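Local coordinates for 14-3-3 protein (Cryptosporidium parvum, PDB 3EFZ) that probably binds phosphoserine-containing partner proteins as a dimeric, all-helical signalling adaptor of the 14-3-3 family, at residues Leu71-Leu82 / Phe113-Val124. Sequence-based numbering, arbitrary orientation.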
loop_
_atom_site.group_PDB
_atom_site.type_symbol
_atom_site.label_atom_id
_atom_site.label_comp_id
_atom_site.label_asym_id
_atom_site.label_seq_id
_atom_site.Cartn_x
_atom_site.Cartn_y
_atom_site.Cartn_z
ATOM N N LEU B 71 5.351 2.684 6.197
ATOM C CA LEU B 71 6.368 2.485 5.164
ATOM C C LEU B 71 6.702 1.011 4.910
ATOM O O LEU B 71 7.042 0.633 3.789
ATOM C CB LEU B 71 7.638 3.233 5.525
ATOM C CG LEU B 71 7.811 4.673 5.049
ATOM C CD1 LEU B 71 9.238 5.092 5.313
ATOM C CD2 LEU B 71 7.430 4.852 3.558
ATOM N N ARG B 72 6.630 0.199 5.960
ATOM C CA ARG B 72 6.831 -1.256 5.863
ATOM C C ARG B 72 5.750 -1.807 4.930
ATOM O O ARG B 72 6.006 -2.652 4.083
ATOM C CB ARG B 72 6.637 -1.882 7.249
ATOM C CG ARG B 72 7.275 -3.226 7.520
ATOM C CD ARG B 72 6.740 -4.479 6.822
ATOM N NE ARG B 72 5.318 -4.477 6.522
ATOM C CZ ARG B 72 4.613 -5.568 6.201
ATOM N NH1 ARG B 72 5.191 -6.765 6.186
ATOM N NH2 ARG B 72 3.312 -5.464 5.917
ATOM N N ASN B 73 4.534 -1.304 5.127
ATOM C CA ASN B 73 3.350 -1.786 4.422
ATOM C C ASN B 73 3.416 -1.318 2.977
ATOM O O ASN B 73 3.227 -2.111 2.057
ATOM C CB ASN B 73 2.066 -1.328 5.105
ATOM C CG ASN B 73 1.800 -2.036 6.442
ATOM O OD1 ASN B 73 2.387 -3.075 6.768
ATOM N ND2 ASN B 73 0.880 -1.474 7.210
ATOM N N ARG B 74 3.725 -0.045 2.775
ATOM C CA ARG B 74 4.008 0.457 1.433
ATOM C C ARG B 74 5.018 -0.391 0.645
ATOM O O ARG B 74 4.794 -0.699 -0.520
ATOM C CB ARG B 74 4.495 1.906 1.505
ATOM C CG ARG B 74 5.351 2.382 0.316
ATOM C CD ARG B 74 5.276 3.905 0.166
ATOM N NE ARG B 74 6.306 4.440 -0.735
ATOM C CZ ARG B 74 6.136 4.720 -2.024
ATOM N NH1 ARG B 74 7.164 5.208 -2.717
ATOM N NH2 ARG B 74 4.948 4.539 -2.623
ATOM N N VAL B 75 6.147 -0.689 1.277
ATOM C CA VAL B 75 7.258 -1.444 0.655
ATOM C C VAL B 75 6.835 -2.881 0.273
ATOM O O VAL B 75 7.250 -3.415 -0.749
ATOM C CB VAL B 75 8.512 -1.462 1.602
ATOM C CG1 VAL B 75 9.409 -2.633 1.309
ATOM C CG2 VAL B 75 9.295 -0.194 1.473
ATOM N N THR B 76 6.011 -3.480 1.119
ATOM C CA THR B 76 5.360 -4.765 0.839
ATOM C C THR B 76 4.412 -4.629 -0.363
ATOM O O THR B 76 4.396 -5.497 -1.249
ATOM C CB THR B 76 4.613 -5.269 2.085
ATOM O OG1 THR B 76 5.526 -5.287 3.188
ATOM C CG2 THR B 76 4.100 -6.689 1.899
ATOM N N SER B 77 3.649 -3.537 -0.413
ATOM C CA SER B 77 2.790 -3.308 -1.567
ATOM C C SER B 77 3.583 -3.026 -2.844
ATOM O O SER B 77 3.174 -3.471 -3.891
ATOM C CB SER B 77 1.737 -2.227 -1.324
ATOM O OG SER B 77 0.844 -2.618 -0.275
ATOM N N ILE B 78 4.693 -2.289 -2.761
ATOM C CA ILE B 78 5.538 -2.034 -3.942
ATOM C C ILE B 78 6.081 -3.377 -4.446
ATOM O O ILE B 78 6.002 -3.687 -5.631
ATOM C CB ILE B 78 6.667 -1.013 -3.653
ATOM C CG1 ILE B 78 6.081 0.357 -3.277
ATOM C CG2 ILE B 78 7.564 -0.853 -4.857
ATOM C CD1 ILE B 78 7.082 1.276 -2.600
ATOM N N ARG B 79 6.569 -4.205 -3.521
ATOM C CA ARG B 79 7.049 -5.538 -3.872
ATOM C C ARG B 79 5.949 -6.414 -4.492
ATOM O O ARG B 79 6.219 -7.140 -5.441
ATOM C CB ARG B 79 7.680 -6.199 -2.656
ATOM C CG ARG B 79 8.233 -7.605 -2.870
ATOM C CD ARG B 79 8.793 -8.050 -1.567
ATOM N NE ARG B 79 9.249 -9.433 -1.570
ATOM C CZ ARG B 79 8.556 -10.461 -1.113
ATOM N NH1 ARG B 79 7.347 -10.284 -0.599
ATOM N NH2 ARG B 79 9.100 -11.671 -1.156
ATOM N N ASN B 80 4.723 -6.340 -3.967
ATOM C CA ASN B 80 3.619 -7.152 -4.444
ATOM C C ASN B 80 3.260 -6.837 -5.893
ATOM O O ASN B 80 3.017 -7.749 -6.687
ATOM C CB ASN B 80 2.382 -6.983 -3.541
ATOM C CG ASN B 80 1.201 -7.835 -4.001
ATOM O OD1 ASN B 80 1.161 -9.025 -3.744
ATOM N ND2 ASN B 80 0.230 -7.216 -4.668
ATOM N N SER B 81 3.277 -5.551 -6.246
ATOM C CA SER B 81 2.914 -5.088 -7.587
ATOM C C SER B 81 3.885 -5.579 -8.669
ATOM O O SER B 81 3.552 -5.593 -9.873
ATOM C CB SER B 81 2.799 -3.556 -7.618
ATOM O OG SER B 81 4.075 -2.942 -7.631
ATOM N N LEU B 82 5.079 -5.971 -8.238
ATOM C CA LEU B 82 6.125 -6.388 -9.153
ATOM C C LEU B 82 6.257 -7.890 -9.327
ATOM O O LEU B 82 7.128 -8.333 -10.066
ATOM C CB LEU B 82 7.471 -5.868 -8.678
ATOM C CG LEU B 82 7.750 -4.377 -8.599
ATOM C CD1 LEU B 82 9.137 -4.208 -7.980
ATOM C CD2 LEU B 82 7.633 -3.700 -9.984
ATOM N N PHE B 113 10.576 1.235 -8.813
ATOM C CA PHE B 113 9.859 0.618 -7.695
ATOM C C PHE B 113 10.856 -0.077 -6.783
ATOM O O PHE B 113 10.733 -0.039 -5.566
ATOM C CB PHE B 113 8.790 -0.348 -8.223
ATOM C CG PHE B 113 7.437 0.290 -8.477
ATOM C CD1 PHE B 113 7.322 1.539 -9.102
ATOM C CD2 PHE B 113 6.271 -0.374 -8.094
ATOM C CE1 PHE B 113 6.073 2.122 -9.312
ATOM C CE2 PHE B 113 5.003 0.179 -8.313
ATOM C CZ PHE B 113 4.898 1.433 -8.934
ATOM N N GLU B 114 11.861 -0.704 -7.384
ATOM C CA GLU B 114 12.941 -1.332 -6.646
ATOM C C GLU B 114 13.856 -0.318 -5.945
ATOM O O GLU B 114 14.273 -0.580 -4.825
ATOM C CB GLU B 114 13.730 -2.347 -7.519
ATOM C CG GLU B 114 12.845 -3.512 -8.008
ATOM C CD GLU B 114 13.591 -4.765 -8.413
ATOM O OE1 GLU B 114 14.594 -4.685 -9.147
ATOM O OE2 GLU B 114 13.153 -5.862 -7.997
ATOM N N GLU B 115 14.166 0.824 -6.588
ATOM C CA GLU B 115 14.892 1.933 -5.939
ATOM C C GLU B 115 14.130 2.313 -4.653
ATOM O O GLU B 115 14.718 2.404 -3.597
ATOM C CB GLU B 115 15.083 3.153 -6.884
ATOM C CG GLU B 115 16.297 3.034 -7.871
ATOM C CD GLU B 115 16.330 4.041 -9.071
ATOM O OE1 GLU B 115 17.338 4.014 -9.837
ATOM O OE2 GLU B 115 15.376 4.851 -9.263
ATOM N N SER B 116 12.811 2.471 -4.759
ATOM C CA SER B 116 11.920 2.777 -3.636
ATOM C C SER B 116 11.928 1.741 -2.504
ATOM O O SER B 116 12.032 2.113 -1.339
ATOM C CB SER B 116 10.488 3.001 -4.146
ATOM O OG SER B 116 10.393 4.291 -4.714
ATOM N N ILE B 117 11.825 0.453 -2.833
ATOM C CA ILE B 117 11.943 -0.579 -1.809
ATOM C C ILE B 117 13.299 -0.442 -1.104
ATOM O O ILE B 117 13.336 -0.479 0.114
ATOM C CB ILE B 117 11.828 -2.001 -2.383
ATOM C CG1 ILE B 117 10.429 -2.255 -2.945
ATOM C CG2 ILE B 117 12.268 -3.075 -1.328
ATOM C CD1 ILE B 117 10.412 -3.458 -3.936
ATOM N N LEU B 118 14.396 -0.280 -1.866
ATOM C CA LEU B 118 15.745 -0.127 -1.276
ATOM C C LEU B 118 15.876 1.062 -0.329
ATOM O O LEU B 118 16.379 0.921 0.776
ATOM C CB LEU B 118 16.826 0.001 -2.346
ATOM C CG LEU B 118 17.031 -1.189 -3.284
ATOM C CD1 LEU B 118 18.027 -0.797 -4.345
ATOM C CD2 LEU B 118 17.483 -2.450 -2.525
ATOM N N LEU B 119 15.448 2.234 -0.796
ATOM C CA LEU B 119 15.597 3.475 -0.055
ATOM C C LEU B 119 14.690 3.517 1.161
ATOM O O LEU B 119 15.134 3.892 2.251
ATOM C CB LEU B 119 15.342 4.685 -0.960
ATOM C CG LEU B 119 16.440 4.987 -1.982
ATOM C CD1 LEU B 119 15.973 6.003 -3.024
ATOM C CD2 LEU B 119 17.712 5.475 -1.295
ATOM N N GLU B 120 13.436 3.109 0.986
ATOM C CA GLU B 120 12.444 3.211 2.052
ATOM C C GLU B 120 12.562 2.109 3.083
ATOM O O GLU B 120 12.213 2.293 4.243
ATOM C CB GLU B 120 11.023 3.315 1.479
ATOM C CG GLU B 120 10.767 4.664 0.803
ATOM C CD GLU B 120 9.612 4.625 -0.196
ATOM O OE1 GLU B 120 8.773 3.698 -0.113
ATOM O OE2 GLU B 120 9.538 5.528 -1.058
ATOM N N SER B 121 13.050 0.949 2.671
ATOM C CA SER B 121 13.335 -0.073 3.662
ATOM C C SER B 121 14.512 0.347 4.585
ATOM O O SER B 121 14.494 0.067 5.778
ATOM C CB SER B 121 13.490 -1.463 3.012
ATOM O OG SER B 121 14.635 -1.514 2.186
ATOM N N GLU B 122 15.514 1.044 4.053
ATOM C CA GLU B 122 16.557 1.570 4.914
ATOM C C GLU B 122 15.971 2.620 5.887
ATOM O O GLU B 122 16.352 2.640 7.064
ATOM C CB GLU B 122 17.733 2.094 4.081
ATOM C CG GLU B 122 18.991 2.481 4.851
ATOM C CD GLU B 122 19.501 1.426 5.812
ATOM O OE1 GLU B 122 20.028 1.828 6.863
ATOM O OE2 GLU B 122 19.393 0.215 5.527
ATOM N N ASP B 123 15.013 3.437 5.417
ATOM C CA ASP B 123 14.288 4.394 6.255
ATOM C C ASP B 123 13.618 3.695 7.453
ATOM O O ASP B 123 13.819 4.097 8.598
ATOM C CB ASP B 123 13.206 5.139 5.457
ATOM C CG ASP B 123 13.756 6.248 4.541
ATOM O OD1 ASP B 123 14.905 6.726 4.752
ATOM O OD2 ASP B 123 12.997 6.658 3.611
ATOM N N VAL B 124 12.830 2.654 7.187
ATOM C CA VAL B 124 12.145 1.893 8.242
ATOM C C VAL B 124 13.142 1.327 9.280
ATOM O O VAL B 124 12.942 1.486 10.476
ATOM C CB VAL B 124 11.318 0.731 7.666
ATOM C CG1 VAL B 124 10.717 -0.118 8.787
ATOM C CG2 VAL B 124 10.225 1.233 6.728
#
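The flat guanidinium of Arg74 has the methyl CD1 of Ile78 over the centre of one face and the carboxylate of Glu120 at its edge. The grip is side-on: NE meets Glu120 OE1 at 2.7 Å in a bent hydrogen bond. NH1 reaches the syn lone pair of Glu120 OE2 at 2.9 Å, nearly straight and in the guanidinium plane. The two planes are 35° apart, and the NE bond is tilted from both. With CG anti to the backbone N (chi1 156°) and an extended chain, Arg74 reaches across to the facing helix, crossing Glu120 at about a right angle. The Phe113 ring receives Ser81 OG at its edge, 3.3 Å from CE2; serine is small enough to fit there, and its bond to Ile78 O satisfies the hydroxyl, which can then lie against an aromatic edge.

Branched aliphatics fill the middle. Ile78 is a knob among Phe113, Ser116, Ile117 and Glu120, its CG2 lying 3.7 Å from Ile117 CG1, and Val75 CG1 touches Ile117 CG2. Leu82 CD1 covers Phe113 CB at 3.9 Å; at the other end Leu71 CB presses tightly on Val124 CG2 (3.5 Å).

Segments 71-81 and 113-124 run nearly antiparallel (159°), their axes approaching to 9.4 Å. Tyr154 of helix 138-158 packs on Val75 and Arg79; Arg79, a predicted phosphoserine contact, turns its end away to Glu157 and lies close to Arg153. Helix 32-54 covers Arg72 and Asn73, and the second subunit's Glu120 and Ser116 bond to Ser77, placing this helix pair at the 14-3-3 dimer interface.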